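Local atomic coordinates of tyrocidine synthetase 3 (Brevibacillus brevis, PDB entry 2JGP), a protein that probably forms peptide bonds in tyrocidine biosynthesis, as the carrier-condensation part of a nonribosomal peptide synthetase. Residues A16-Q21 with L48-N53; A6-W11 with V28-D33; G129-T134 with V204-I209; E185-L190 with R213-T218. All blocks are in the same frame, centred on the assembly; numbering follows the deposited sequence.

Contact 1 of 4, residues A16-Q21 with L48-N53; sequences AQVWEQ and LSSMHN
Val-18 meets Ser-50 and Met-51 without any flat group between them; the nearby ring of Trp-19 lies on another side of its helix, where it stands edge-to-face to Phe-34. The meeting itself is one branched side chain against two neighbours on consecutive positions of the facing helix. Each methyl of Val-18 has its own partner. CG1, anti to the backbone N (chi1 168°), reaches CB of Ser-50 at 3.6 Å. CG2, set beside that N, comes equally close, 3.6 Å, to SD of Met-51, and the stem carbon CB of Val-18 still lies 4.0 Å from the same sulfur. Met-51 offers its sulfur because its chain folds at chi2 and chi3 (-64° and -69°); the far methyl then leaves Val-18 and packs on Trp-11. Ser-50 takes part through carbon alone: its hydroxyl is hydrogen-bonded to the carbonyl of Arg-46, one turn back in its own helix, which leaves an apolar CB for the valine. No hydrogen bond passes between the two segments, and the nearest CA pair, Val-18 CA and Ser-50 CA, is 6.8 Å apart. Leu-15 and Ile-77 add further apolar contacts to Met-51, so the Met-51 side chain sits where helices 10-23, 41-55 and 70-79 converge. Such a small apolar junction of the first and second long helices belongs to the core of the helical bundle of peptidyl carrier domains, in which the second helix starts at the GGxS motif that carries phosphopantetheine.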
loop_
_atom_site.group_PDB
_atom_site.type_symbol
_atom_site.label_atom_id
_atom_site.label_comp_id
_atom_site.label_asym_id
_atom_site.label_seq_id
_atom_site.Cartn_x
_atom_site.Cartn_y
_atom_site.Cartn_z
ATOM N N ALA A 16 -0.905 -19.198 -11.069
ATOM C CA ALA A 16 0.411 -19.575 -11.576
ATOM C C ALA A 16 1.118 -20.488 -10.592
ATOM O O ALA A 16 1.729 -21.467 -10.990
ATOM C CB ALA A 16 1.249 -18.341 -11.849
ATOM N N GLN A 17 1.026 -20.141 -9.308
ATOM C CA GLN A 17 1.587 -20.940 -8.214
ATOM C C GLN A 17 1.005 -22.354 -8.189
ATOM O O GLN A 17 1.743 -23.333 -8.074
ATOM C CB GLN A 17 1.348 -20.212 -6.882
ATOM C CG GLN A 17 1.299 -21.069 -5.609
ATOM C CD GLN A 17 -0.127 -21.276 -5.060
ATOM O OE1 GLN A 17 -1.022 -20.396 -5.152
ATOM N NE2 GLN A 17 -0.336 -22.436 -4.471
ATOM N N VAL A 18 -0.316 -22.455 -8.292
ATOM C CA VAL A 18 -0.986 -23.746 -8.335
ATOM C C VAL A 18 -0.583 -24.575 -9.565
ATOM O O VAL A 18 -0.319 -25.768 -9.439
ATOM C CB VAL A 18 -2.522 -23.593 -8.250
ATOM C CG1 VAL A 18 -3.212 -24.906 -8.584
ATOM C CG2 VAL A 18 -2.927 -23.125 -6.839
ATOM N N TRP A 19 -0.510 -23.949 -10.740
ATOM C CA TRP A 19 -0.110 -24.672 -11.954
ATOM C C TRP A 19 1.307 -25.230 -11.835
ATOM O O TRP A 19 1.570 -26.355 -12.250
ATOM C CB TRP A 19 -0.168 -23.770 -13.183
ATOM C CG TRP A 19 -1.544 -23.464 -13.688
ATOM C CD1 TRP A 19 -2.714 -23.486 -12.976
ATOM C CD2 TRP A 19 -1.888 -23.031 -15.011
ATOM N NE1 TRP A 19 -3.758 -23.111 -13.779
ATOM C CE2 TRP A 19 -3.282 -22.827 -15.034
ATOM C CE3 TRP A 19 -1.151 -22.806 -16.180
ATOM C CZ2 TRP A 19 -3.961 -22.402 -16.181
ATOM C CZ3 TRP A 19 -1.826 -22.382 -17.321
ATOM C CH2 TRP A 19 -3.217 -22.185 -17.309
ATOM N N GLU A 20 2.217 -24.427 -11.292
ATOM C CA GLU A 20 3.603 -24.859 -11.089
ATOM C C GLU A 20 3.676 -26.107 -10.211
ATOM O O GLU A 20 4.402 -27.048 -10.523
ATOM C CB GLU A 20 4.429 -23.733 -10.471
ATOM C CG GLU A 20 4.686 -22.582 -11.429
ATOM C CD GLU A 20 5.196 -21.328 -10.738
ATOM O OE1 GLU A 20 5.590 -20.386 -11.457
ATOM O OE2 GLU A 20 5.210 -21.286 -9.487
ATOM N N GLN A 21 2.912 -26.114 -9.126
ATOM C CA GLN A 21 2.864 -27.272 -8.230
ATOM C C GLN A 21 2.247 -28.498 -8.895
ATOM O O GLN A 21 2.807 -29.601 -8.830
ATOM C CB GLN A 21 2.079 -26.928 -6.966
ATOM C CG GLN A 21 2.758 -25.885 -6.083
ATOM C CD GLN A 21 4.179 -26.271 -5.696
ATOM O OE1 GLN A 21 5.118 -25.494 -5.887
ATOM N NE2 GLN A 21 4.345 -27.478 -5.166
ATOM N N LEU A 48 -8.247 -27.689 -10.372
ATOM C CA LEU A 48 -9.554 -27.329 -9.826
ATOM C C LEU A 48 -9.629 -27.653 -8.335
ATOM O O LEU A 48 -10.108 -26.841 -7.536
ATOM C CB LEU A 48 -10.672 -28.064 -10.569
ATOM C CG LEU A 48 -10.747 -27.869 -12.087
ATOM C CD1 LEU A 48 -11.945 -28.609 -12.643
ATOM C CD2 LEU A 48 -10.800 -26.396 -12.455
ATOM N N SER A 49 -9.159 -28.846 -7.976
ATOM C CA SER A 49 -9.132 -29.287 -6.584
ATOM C C SER A 49 -8.259 -28.381 -5.721
ATOM O O SER A 49 -8.658 -27.997 -4.623
ATOM C CB SER A 49 -8.625 -30.727 -6.485
ATOM O OG SER A 49 -9.553 -31.627 -7.058
ATOM N N SER A 50 -7.067 -28.050 -6.220
ATOM C CA SER A 50 -6.125 -27.200 -5.475
ATOM C C SER A 50 -6.657 -25.793 -5.225
ATOM O O SER A 50 -6.457 -25.240 -4.144
ATOM C CB SER A 50 -4.781 -27.101 -6.199
ATOM O OG SER A 50 -4.127 -28.356 -6.203
ATOM N N MET A 51 -7.316 -25.214 -6.228
ATOM C CA MET A 51 -7.906 -23.878 -6.078
ATOM C C MET A 51 -9.075 -23.900 -5.100
ATOM O O MET A 51 -9.289 -22.935 -4.368
ATOM C CB MET A 51 -8.353 -23.319 -7.431
ATOM C CG MET A 51 -7.201 -23.032 -8.385
ATOM S SD MET A 51 -6.087 -21.744 -7.787
ATOM C CE MET A 51 -7.134 -20.294 -7.917
ATOM N N HIS A 52 -9.823 -25.002 -5.081
ATOM C CA HIS A 52 -10.890 -25.171 -4.097
ATOM C C HIS A 52 -10.323 -25.273 -2.678
ATOM O O HIS A 52 -10.837 -24.638 -1.752
ATOM C CB HIS A 52 -11.747 -26.403 -4.419
ATOM C CG HIS A 52 -12.695 -26.779 -3.320
ATOM N ND1 HIS A 52 -13.820 -26.041 -3.020
ATOM C CD2 HIS A 52 -12.674 -27.808 -2.442
ATOM C CE1 HIS A 52 -14.457 -26.604 -2.009
ATOM N NE2 HIS A 52 -13.782 -27.679 -1.639
ATOM N N ASN A 53 -9.266 -26.064 -2.511
ATOM C CA ASN A 53 -8.672 -26.280 -1.190
ATOM C C ASN A 53 -7.959 -25.051 -0.626
ATOM O O ASN A 53 -8.112 -24.735 0.553
ATOM C CB ASN A 53 -7.704 -27.470 -1.214
ATOM C CG ASN A 53 -8.415 -28.806 -1.390
ATOM O OD1 ASN A 53 -9.621 -28.922 -1.162
ATOM N ND2 ASN A 53 -7.662 -29.826 -1.791
#

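Contact 2 of 4, residues A6-W11 with V28-D33; sequences APRSVW and VGALDD
Arg-8 NH2, 3.4 Å from CB of Ala-30, is gripped by two groups: a salt bridge to Glu-12 and a hydrogen bond to Gln-71. Together they hold the guanidinium with one face over the Ala-30 methyl, CZ of Arg-8 being 3.8 Å from that CB. The site belongs to the carrier domain, where the segment leading into its first helix passes the loop that follows this helix. The side chain of Arg-8 starts with CG anti to the carbonyl carbon and bends at chi3 (-68°), which turns the guanidinium toward Ala-30. Pro-7 adds a looser touch, CG to Val-28 O at 4.4 Å. On entering helix 10-23, Ser-9 acts as N-cap, its hydroxyl bonded to the backbone N of Glu-12.

No hydrogen bond joins the two segments; the loop keeps its shape by its own bonds and by backbone bonds from Ala-30 to Val-5 and Gln-71. Gly-29 to Asp-32 form a type I beta turn, closed by Asp-32 N to Gly-29 O. The carboxylate of Asp-32, also salt-bridged to Arg-1, folds back over the turn: Gly-29 N donates to OD2 of Asp-32, which accepts on its anti lone pair, at 2.6 Å and nearly straight (173°).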
loop_
_atom_site.group_PDB
_atom_site.type_symbol
_atom_site.label_atom_id
_atom_site.label_comp_id
_atom_site.label_asym_id
_atom_site.label_seq_id
_atom_site.Cartn_x
_atom_site.Cartn_y
_atom_site.Cartn_z
ATOM N N ALA A 6 5.195 -12.054 -16.300
ATOM C CA ALA A 6 5.072 -12.284 -14.860
ATOM C C ALA A 6 3.645 -11.971 -14.406
ATOM O O ALA A 6 3.013 -11.078 -14.966
ATOM C CB ALA A 6 6.069 -11.433 -14.098
ATOM N N PRO A 7 3.130 -12.702 -13.395
ATOM C CA PRO A 7 1.781 -12.431 -12.876
ATOM C C PRO A 7 1.561 -10.945 -12.572
ATOM O O PRO A 7 2.442 -10.294 -12.007
ATOM C CB PRO A 7 1.735 -13.270 -11.598
ATOM C CG PRO A 7 2.641 -14.427 -11.895
ATOM C CD PRO A 7 3.772 -13.817 -12.675
ATOM N N ARG A 8 0.411 -10.410 -12.976
ATOM C CA ARG A 8 0.133 -8.969 -12.880
ATOM C C ARG A 8 -1.012 -8.650 -11.921
ATOM O O ARG A 8 -1.358 -7.481 -11.712
ATOM C CB ARG A 8 -0.227 -8.421 -14.257
ATOM C CG ARG A 8 0.824 -8.675 -15.316
ATOM C CD ARG A 8 0.243 -8.575 -16.693
ATOM N NE ARG A 8 -0.698 -9.654 -16.975
ATOM C CZ ARG A 8 -1.231 -9.882 -18.172
ATOM N NH1 ARG A 8 -0.923 -9.106 -19.207
ATOM N NH2 ARG A 8 -2.082 -10.884 -18.337
ATOM N N SER A 9 -1.614 -9.691 -11.359
ATOM C CA SER A 9 -2.745 -9.535 -10.464
ATOM C C SER A 9 -2.702 -10.635 -9.439
ATOM O O SER A 9 -1.983 -11.618 -9.611
ATOM C CB SER A 9 -4.059 -9.627 -11.231
ATOM O OG SER A 9 -4.269 -10.942 -11.713
ATOM N N VAL A 10 -3.511 -10.492 -8.394
ATOM C CA VAL A 10 -3.565 -11.505 -7.342
ATOM C C VAL A 10 -3.993 -12.876 -7.885
ATOM O O VAL A 10 -3.400 -13.881 -7.521
ATOM C CB VAL A 10 -4.465 -11.043 -6.146
ATOM C CG1 VAL A 10 -5.919 -10.857 -6.592
ATOM C CG2 VAL A 10 -4.379 -12.022 -4.997
ATOM N N TRP A 11 -4.992 -12.926 -8.765
ATOM C CA TRP A 11 -5.456 -14.216 -9.281
ATOM C C TRP A 11 -4.471 -14.831 -10.274
ATOM O O TRP A 11 -4.352 -16.040 -10.336
ATOM C CB TRP A 11 -6.878 -14.133 -9.857
ATOM C CG TRP A 11 -7.895 -14.045 -8.764
ATOM C CD1 TRP A 11 -8.692 -12.976 -8.469
ATOM C CD2 TRP A 11 -8.181 -15.044 -7.777
ATOM N NE1 TRP A 11 -9.475 -13.256 -7.371
ATOM C CE2 TRP A 11 -9.179 -14.517 -6.925
ATOM C CE3 TRP A 11 -7.696 -16.335 -7.530
ATOM C CZ2 TRP A 11 -9.703 -15.238 -5.858
ATOM C CZ3 TRP A 11 -8.218 -17.050 -6.470
ATOM C CH2 TRP A 11 -9.215 -16.502 -5.647
ATOM N N VAL A 28 5.656 -20.280 -14.410
ATOM C CA VAL A 28 4.402 -20.160 -15.157
ATOM C C VAL A 28 3.978 -18.691 -15.192
ATOM O O VAL A 28 3.889 -18.037 -14.152
ATOM C CB VAL A 28 3.279 -21.031 -14.546
ATOM C CG1 VAL A 28 1.904 -20.687 -15.150
ATOM C CG2 VAL A 28 3.587 -22.506 -14.744
ATOM N N GLY A 29 3.721 -18.189 -16.398
ATOM C CA GLY A 29 3.382 -16.788 -16.610
ATOM C C GLY A 29 1.984 -16.602 -17.169
ATOM O O GLY A 29 1.272 -17.574 -17.446
ATOM N N ALA A 30 1.615 -15.339 -17.369
ATOM C CA ALA A 30 0.251 -14.963 -17.744
ATOM C C ALA A 30 -0.223 -15.528 -19.094
ATOM O O ALA A 30 -1.425 -15.735 -19.292
ATOM C CB ALA A 30 0.109 -13.440 -17.730
ATOM N N LEU A 31 0.706 -15.762 -20.018
ATOM C CA LEU A 31 0.358 -16.262 -21.350
ATOM C C LEU A 31 0.440 -17.784 -21.466
ATOM O O LEU A 31 0.100 -18.339 -22.511
ATOM C CB LEU A 31 1.266 -15.628 -22.416
ATOM C CG LEU A 31 1.273 -14.098 -22.485
ATOM C CD1 LEU A 31 2.234 -13.602 -23.560
ATOM C CD2 LEU A 31 -0.134 -13.562 -22.727
ATOM N N ASP A 32 0.895 -18.464 -20.416
ATOM C CA ASP A 32 1.076 -19.917 -20.496
ATOM C C ASP A 32 -0.266 -20.641 -20.607
ATOM O O ASP A 32 -1.234 -20.263 -19.958
ATOM C CB ASP A 32 1.881 -20.440 -19.303
ATOM C CG ASP A 32 3.383 -20.211 -19.465
ATOM O OD1 ASP A 32 3.944 -20.560 -20.528
ATOM O OD2 ASP A 32 4.011 -19.696 -18.522
ATOM N N ASP A 33 -0.302 -21.668 -21.454
ATOM C CA ASP A 33 -1.502 -22.471 -21.693
ATOM C C ASP A 33 -1.316 -23.820 -21.001
ATOM O O ASP A 33 -0.304 -24.500 -21.212
ATOM C CB ASP A 33 -1.727 -22.643 -23.201
ATOM C CG ASP A 33 -2.922 -23.535 -23.532
ATOM O OD1 ASP A 33 -2.883 -24.746 -23.235
ATOM O OD2 ASP A 33 -3.902 -23.025 -24.115
#

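Contact 3 of 4, residues G129-T134 with V204-I209; sequences GKLERT and VSLLKI
Leu-206 puts one methyl on each of two residues of the opposite segment. CD1 meets CD1 of Leu-131 at 4.0 Å, the two leucines reaching for each other tip to tip, while CD2 rests 3.8 Å from CB of Arg-133 and 4.0 Å from CA of the same residue. With CG anti to N (chi1 -177°), Leu-206 forks between the loop and the first turn of the helix. Arg-133 contributes only the root of its side chain here. Its CG is set between the backbone N and the carbonyl carbon (chi1 64°), and the long chain leads away from Leu-206 to a cation-pi contact with Tyr-175. Beyond this shell stands Tyr-214, whose side chain touches both Leu-131 and Leu-206 and whose hydroxyl makes a weak hydrogen bond to the carbonyl of Lys-130. Glu-132 is the N-cap residue of helix 133-146, and its backbone N is held by the hydroxyl of Tyr-241. The link from strand 123-129 into this helix thus crosses above strand 213-220 to reach 202-210, two strands away from where it left the five-stranded sheet of the condensation domain. Leu-206 lies on the sheet face that helix 133-146 packs against, with strand 174-177 bonded along the outer side of its strand.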
loop_
_atom_site.group_PDB
_atom_site.type_symbol
_atom_site.label_atom_id
_atom_site.label_comp_id
_atom_site.label_asym_id
_atom_site.label_seq_id
_atom_site.Cartn_x
_atom_site.Cartn_y
_atom_site.Cartn_z
ATOM N N GLY A 129 -4.771 32.055 -9.275
ATOM C CA GLY A 129 -5.756 32.294 -10.325
ATOM C C GLY A 129 -7.028 32.881 -9.747
ATOM O O GLY A 129 -7.057 33.288 -8.585
ATOM N N LYS A 130 -8.089 32.901 -10.549
ATOM C CA LYS A 130 -9.324 33.598 -10.177
ATOM C C LYS A 130 -9.992 32.976 -8.948
ATOM O O LYS A 130 -10.120 33.638 -7.914
ATOM C CB LYS A 130 -10.299 33.648 -11.361
ATOM C CG LYS A 130 -9.745 34.320 -12.619
ATOM C CD LYS A 130 -9.270 35.759 -12.386
ATOM C CE LYS A 130 -10.419 36.701 -12.046
ATOM N NZ LYS A 130 -9.981 38.123 -12.034
ATOM N N LEU A 131 -10.404 31.714 -9.079
ATOM C CA LEU A 131 -10.992 30.904 -7.995
ATOM C C LEU A 131 -12.265 31.496 -7.367
ATOM O O LEU A 131 -12.247 32.604 -6.828
ATOM C CB LEU A 131 -9.951 30.614 -6.899
ATOM C CG LEU A 131 -9.819 29.161 -6.415
ATOM C CD1 LEU A 131 -9.306 29.118 -4.977
ATOM C CD2 LEU A 131 -11.123 28.374 -6.532
ATOM N N GLU A 132 -13.361 30.743 -7.431
ATOM C CA GLU A 132 -14.627 31.138 -6.811
ATOM C C GLU A 132 -14.861 30.318 -5.553
ATOM O O GLU A 132 -14.957 29.090 -5.624
ATOM C CB GLU A 132 -15.789 30.919 -7.774
ATOM C CG GLU A 132 -15.707 31.739 -9.049
ATOM C CD GLU A 132 -16.915 31.544 -9.942
ATOM O OE1 GLU A 132 -16.746 31.547 -11.181
ATOM O OE2 GLU A 132 -18.034 31.379 -9.408
ATOM N N ARG A 133 -14.965 30.991 -4.408
ATOM C CA ARG A 133 -15.069 30.295 -3.128
ATOM C C ARG A 133 -16.331 29.432 -3.014
ATOM O O ARG A 133 -16.286 28.350 -2.426
ATOM C CB ARG A 133 -14.951 31.264 -1.938
ATOM C CG ARG A 133 -16.052 32.315 -1.808
ATOM C CD ARG A 133 -16.324 32.630 -0.340
ATOM N NE ARG A 133 -17.349 33.659 -0.163
ATOM C CZ ARG A 133 -17.141 34.973 -0.251
ATOM N NH1 ARG A 133 -15.931 35.458 -0.530
ATOM N NH2 ARG A 133 -18.158 35.813 -0.068
ATOM N N THR A 134 -17.439 29.889 -3.593
ATOM C CA THR A 134 -18.689 29.130 -3.545
ATOM C C THR A 134 -18.608 27.841 -4.373
ATOM O O THR A 134 -19.165 26.813 -3.978
ATOM C CB THR A 134 -19.891 29.970 -4.014
ATOM O OG1 THR A 134 -19.642 30.482 -5.329
ATOM C CG2 THR A 134 -20.138 31.131 -3.053
ATOM N N VAL A 204 -12.460 21.643 5.481
ATOM C CA VAL A 204 -11.781 22.423 4.461
ATOM C C VAL A 204 -11.752 23.888 4.882
ATOM O O VAL A 204 -12.768 24.439 5.308
ATOM C CB VAL A 204 -12.487 22.269 3.096
ATOM C CG1 VAL A 204 -11.739 23.032 1.995
ATOM C CG2 VAL A 204 -12.605 20.795 2.731
ATOM N N SER A 205 -10.571 24.499 4.784
ATOM C CA SER A 205 -10.416 25.937 4.954
ATOM C C SER A 205 -9.813 26.521 3.679
ATOM O O SER A 205 -8.805 26.018 3.178
ATOM C CB SER A 205 -9.524 26.257 6.153
ATOM O OG SER A 205 -10.140 25.874 7.373
ATOM N N LEU A 206 -10.449 27.562 3.150
ATOM C CA LEU A 206 -9.899 28.324 2.031
ATOM C C LEU A 206 -9.360 29.647 2.564
ATOM O O LEU A 206 -10.113 30.447 3.117
ATOM C CB LEU A 206 -10.971 28.586 0.976
ATOM C CG LEU A 206 -10.500 29.313 -0.283
ATOM C CD1 LEU A 206 -9.375 28.541 -0.971
ATOM C CD2 LEU A 206 -11.664 29.533 -1.240
ATOM N N LEU A 207 -8.057 29.863 2.399
ATOM C CA LEU A 207 -7.397 31.066 2.894
ATOM C C LEU A 207 -6.930 31.912 1.719
ATOM O O LEU A 207 -6.052 31.495 0.970
ATOM C CB LEU A 207 -6.194 30.698 3.762
ATOM C CG LEU A 207 -6.407 29.632 4.835
ATOM C CD1 LEU A 207 -5.069 29.256 5.458
ATOM C CD2 LEU A 207 -7.390 30.124 5.890
ATOM N N LYS A 208 -7.534 33.088 1.563
ATOM C CA LYS A 208 -7.091 34.071 0.582
ATOM C C LYS A 208 -5.865 34.790 1.132
ATOM O O LYS A 208 -5.955 35.497 2.139
ATOM C CB LYS A 208 -8.209 35.075 0.297
ATOM C CG LYS A 208 -7.854 36.142 -0.738
ATOM C CD LYS A 208 -9.110 36.800 -1.303
ATOM C CE LYS A 208 -8.814 37.673 -2.517
ATOM N NZ LYS A 208 -8.805 39.125 -2.200
ATOM N N ILE A 209 -4.722 34.585 0.479
ATOM C CA ILE A 209 -3.453 35.189 0.903
ATOM C C ILE A 209 -3.046 36.363 0.017
ATOM O O ILE A 209 -2.089 37.082 0.320
ATOM C CB ILE A 209 -2.307 34.141 0.978
ATOM C CG1 ILE A 209 -1.959 33.577 -0.406
ATOM C CG2 ILE A 209 -2.696 33.019 1.920
ATOM C CD1 ILE A 209 -0.776 32.629 -0.398
#

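Contact 4 of 4, residues E185-L190 with R213-T218; sequences ELVSSL and RYVLFT
Phe-217 projects from its strand into the notch between Val-187 and Leu-190. Its ring fills that hollow with CB of Leu-190 over one face: the carbon is 3.9 Å from the ring centroid and 20° off the normal, a CH-pi contact displaced toward the rim, with CE2 the nearest ring atom to that CB at 3.7 Å. Torsion chi1 of 170° swings the phenyl anti to its backbone N, straight out toward the helix. Across the notch CG1 of Val-187 brushes CD1 of Phe-217 at 4.3 Å, and the carbonyl O of Val-187 leans obliquely on CE1, 3.5 Å away. That oxygen is buried with no polar partner in the model. A smaller bump, Val-215, two residues back on the same strand face, sits under the other methyl of Val-187, CG1 of Val-215 to CG2 at 4.4 Å. Leu-190 N and Ser-189 OG both bond to Leu-186 O, shaping the backbone that offers the notch. Helix 180-189 thereby covers one face of the five-stranded sheet, while Leu-216 and Thr-218, on either side of Phe-217 in the strand, meet helix 133-146 on the other.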
loop_
_atom_site.group_PDB
_atom_site.type_symbol
_atom_site.label_atom_id
_atom_site.label_comp_id
_atom_site.label_asym_id
_atom_site.label_seq_id
_atom_site.Cartn_x
_atom_site.Cartn_y
_atom_site.Cartn_z
ATOM N N GLU A 185 1.509 29.486 9.555
ATOM C CA GLU A 185 1.306 29.048 10.943
ATOM C C GLU A 185 -0.092 28.454 11.117
ATOM O O GLU A 185 -0.258 27.439 11.798
ATOM C CB GLU A 185 1.505 30.199 11.939
ATOM C CG GLU A 185 2.240 29.845 13.271
ATOM C CD GLU A 185 2.375 28.346 13.566
ATOM O OE1 GLU A 185 3.519 27.842 13.500
ATOM O OE2 GLU A 185 1.360 27.671 13.870
ATOM N N LEU A 186 -1.095 29.080 10.504
ATOM C CA LEU A 186 -2.469 28.570 10.586
ATOM C C LEU A 186 -2.568 27.117 10.166
ATOM O O LEU A 186 -3.168 26.307 10.870
ATOM C CB LEU A 186 -3.431 29.397 9.728
ATOM C CG LEU A 186 -4.218 30.501 10.420
ATOM C CD1 LEU A 186 -5.220 31.076 9.434
ATOM C CD2 LEU A 186 -4.934 30.000 11.663
ATOM N N VAL A 187 -1.972 26.802 9.017
ATOM C CA VAL A 187 -2.012 25.458 8.428
ATOM C C VAL A 187 -1.619 24.342 9.397
ATOM O O VAL A 187 -2.072 23.198 9.253
ATOM C CB VAL A 187 -1.116 25.394 7.166
ATOM C CG1 VAL A 187 -0.741 23.970 6.820
ATOM C CG2 VAL A 187 -1.822 26.065 5.999
ATOM N N SER A 188 -0.762 24.665 10.361
ATOM C CA SER A 188 -0.389 23.714 11.400
ATOM C C SER A 188 -1.435 23.679 12.518
ATOM O O SER A 188 -1.817 22.606 12.977
ATOM C CB SER A 188 0.982 24.066 11.970
ATOM O OG SER A 188 1.484 22.995 12.744
ATOM N N SER A 189 -1.900 24.851 12.947
ATOM C CA SER A 189 -2.893 24.934 14.029
ATOM C C SER A 189 -4.276 24.414 13.609
ATOM O O SER A 189 -5.066 23.993 14.460
ATOM C CB SER A 189 -3.013 26.364 14.555
ATOM O OG SER A 189 -3.609 27.215 13.594
ATOM N N LEU A 190 -4.560 24.435 12.308
ATOM C CA LEU A 190 -5.840 23.934 11.791
ATOM C C LEU A 190 -5.939 22.403 11.810
ATOM O O LEU A 190 -7.026 21.854 11.647
ATOM C CB LEU A 190 -6.108 24.462 10.373
ATOM C CG LEU A 190 -6.354 25.972 10.254
ATOM C CD1 LEU A 190 -6.698 26.357 8.829
ATOM C CD2 LEU A 190 -7.451 26.456 11.217
ATOM N N ARG A 213 -4.562 34.713 -5.105
ATOM C CA ARG A 213 -3.734 33.707 -4.455
ATOM C C ARG A 213 -4.477 33.147 -3.252
ATOM O O ARG A 213 -4.925 33.903 -2.389
ATOM C CB ARG A 213 -2.398 34.301 -4.000
ATOM C CG ARG A 213 -1.586 35.003 -5.097
ATOM C CD ARG A 213 -0.182 34.428 -5.180
ATOM N NE ARG A 213 0.552 34.575 -3.926
ATOM C CZ ARG A 213 1.494 33.741 -3.483
ATOM N NH1 ARG A 213 1.847 32.659 -4.173
ATOM N NH2 ARG A 213 2.086 33.987 -2.325
ATOM N N TYR A 214 -4.598 31.824 -3.209
ATOM C CA TYR A 214 -5.316 31.132 -2.145
ATOM C C TYR A 214 -4.532 29.911 -1.674
ATOM O O TYR A 214 -3.780 29.310 -2.444
ATOM C CB TYR A 214 -6.686 30.668 -2.643
ATOM C CG TYR A 214 -7.575 31.754 -3.206
ATOM C CD1 TYR A 214 -7.499 32.119 -4.544
ATOM C CD2 TYR A 214 -8.514 32.396 -2.405
ATOM C CE1 TYR A 214 -8.322 33.114 -5.070
ATOM C CE2 TYR A 214 -9.340 33.380 -2.916
ATOM C CZ TYR A 214 -9.240 33.736 -4.250
ATOM O OH TYR A 214 -10.061 34.715 -4.754
ATOM N N VAL A 215 -4.713 29.550 -0.408
ATOM C CA VAL A 215 -4.246 28.261 0.100
ATOM C C VAL A 215 -5.457 27.438 0.508
ATOM O O VAL A 215 -6.257 27.876 1.329
ATOM C CB VAL A 215 -3.300 28.414 1.305
ATOM C CG1 VAL A 215 -2.931 27.034 1.871
ATOM C CG2 VAL A 215 -2.054 29.176 0.893
ATOM N N LEU A 216 -5.598 26.260 -0.091
ATOM C CA LEU A 216 -6.674 25.338 0.259
ATOM C C LEU A 216 -6.156 24.335 1.272
ATOM O O LEU A 216 -5.290 23.518 0.961
ATOM C CB LEU A 216 -7.191 24.604 -0.980
ATOM C CG LEU A 216 -8.421 23.709 -0.797
ATOM C CD1 LEU A 216 -9.641 24.548 -0.404
ATOM C CD2 LEU A 216 -8.694 22.926 -2.069
ATOM N N PHE A 217 -6.692 24.398 2.485
ATOM C CA PHE A 217 -6.353 23.438 3.527
ATOM C C PHE A 217 -7.454 22.392 3.628
ATOM O O PHE A 217 -8.621 22.736 3.799
ATOM C CB PHE A 217 -6.182 24.145 4.873
ATOM C CG PHE A 217 -6.075 23.201 6.033
ATOM C CD1 PHE A 217 -4.847 22.681 6.408
ATOM C CD2 PHE A 217 -7.213 22.819 6.746
ATOM C CE1 PHE A 217 -4.748 21.787 7.475
ATOM C CE2 PHE A 217 -7.118 21.932 7.814
ATOM C CZ PHE A 217 -5.885 21.415 8.176
ATOM N N THR A 218 -7.074 21.121 3.538
ATOM C CA THR A 218 -8.019 20.015 3.651
ATOM C C THR A 218 -7.490 19.015 4.673
ATOM O O THR A 218 -6.290 18.749 4.726
ATOM C CB THR A 218 -8.236 19.319 2.291
ATOM O OG1 THR A 218 -8.682 20.279 1.317
ATOM C CG2 THR A 218 -9.269 18.200 2.410
#

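From the N terminus, 6-11 opens contact 2 and 16-21 opens contact 1; the chain then returns at 28-33 and 48-53, so their loops cross within the carrier domain. Both use helix 10-23, and a bond from Glu-20 OE1 to Val-28 N couples them. Their loops are closed before contacts 3 and 4 begin, with centres about 47 to 56 Å away in the condensation domain. There 129-134, 185-190, 204-209 and 213-218 alternate again, so these loops also cross. Neighbouring strands 202-210 and 213-220, paired through backbone bonds, unite them: contact 3 brings in the start of helix 133-146, contact 4 helix 180-189.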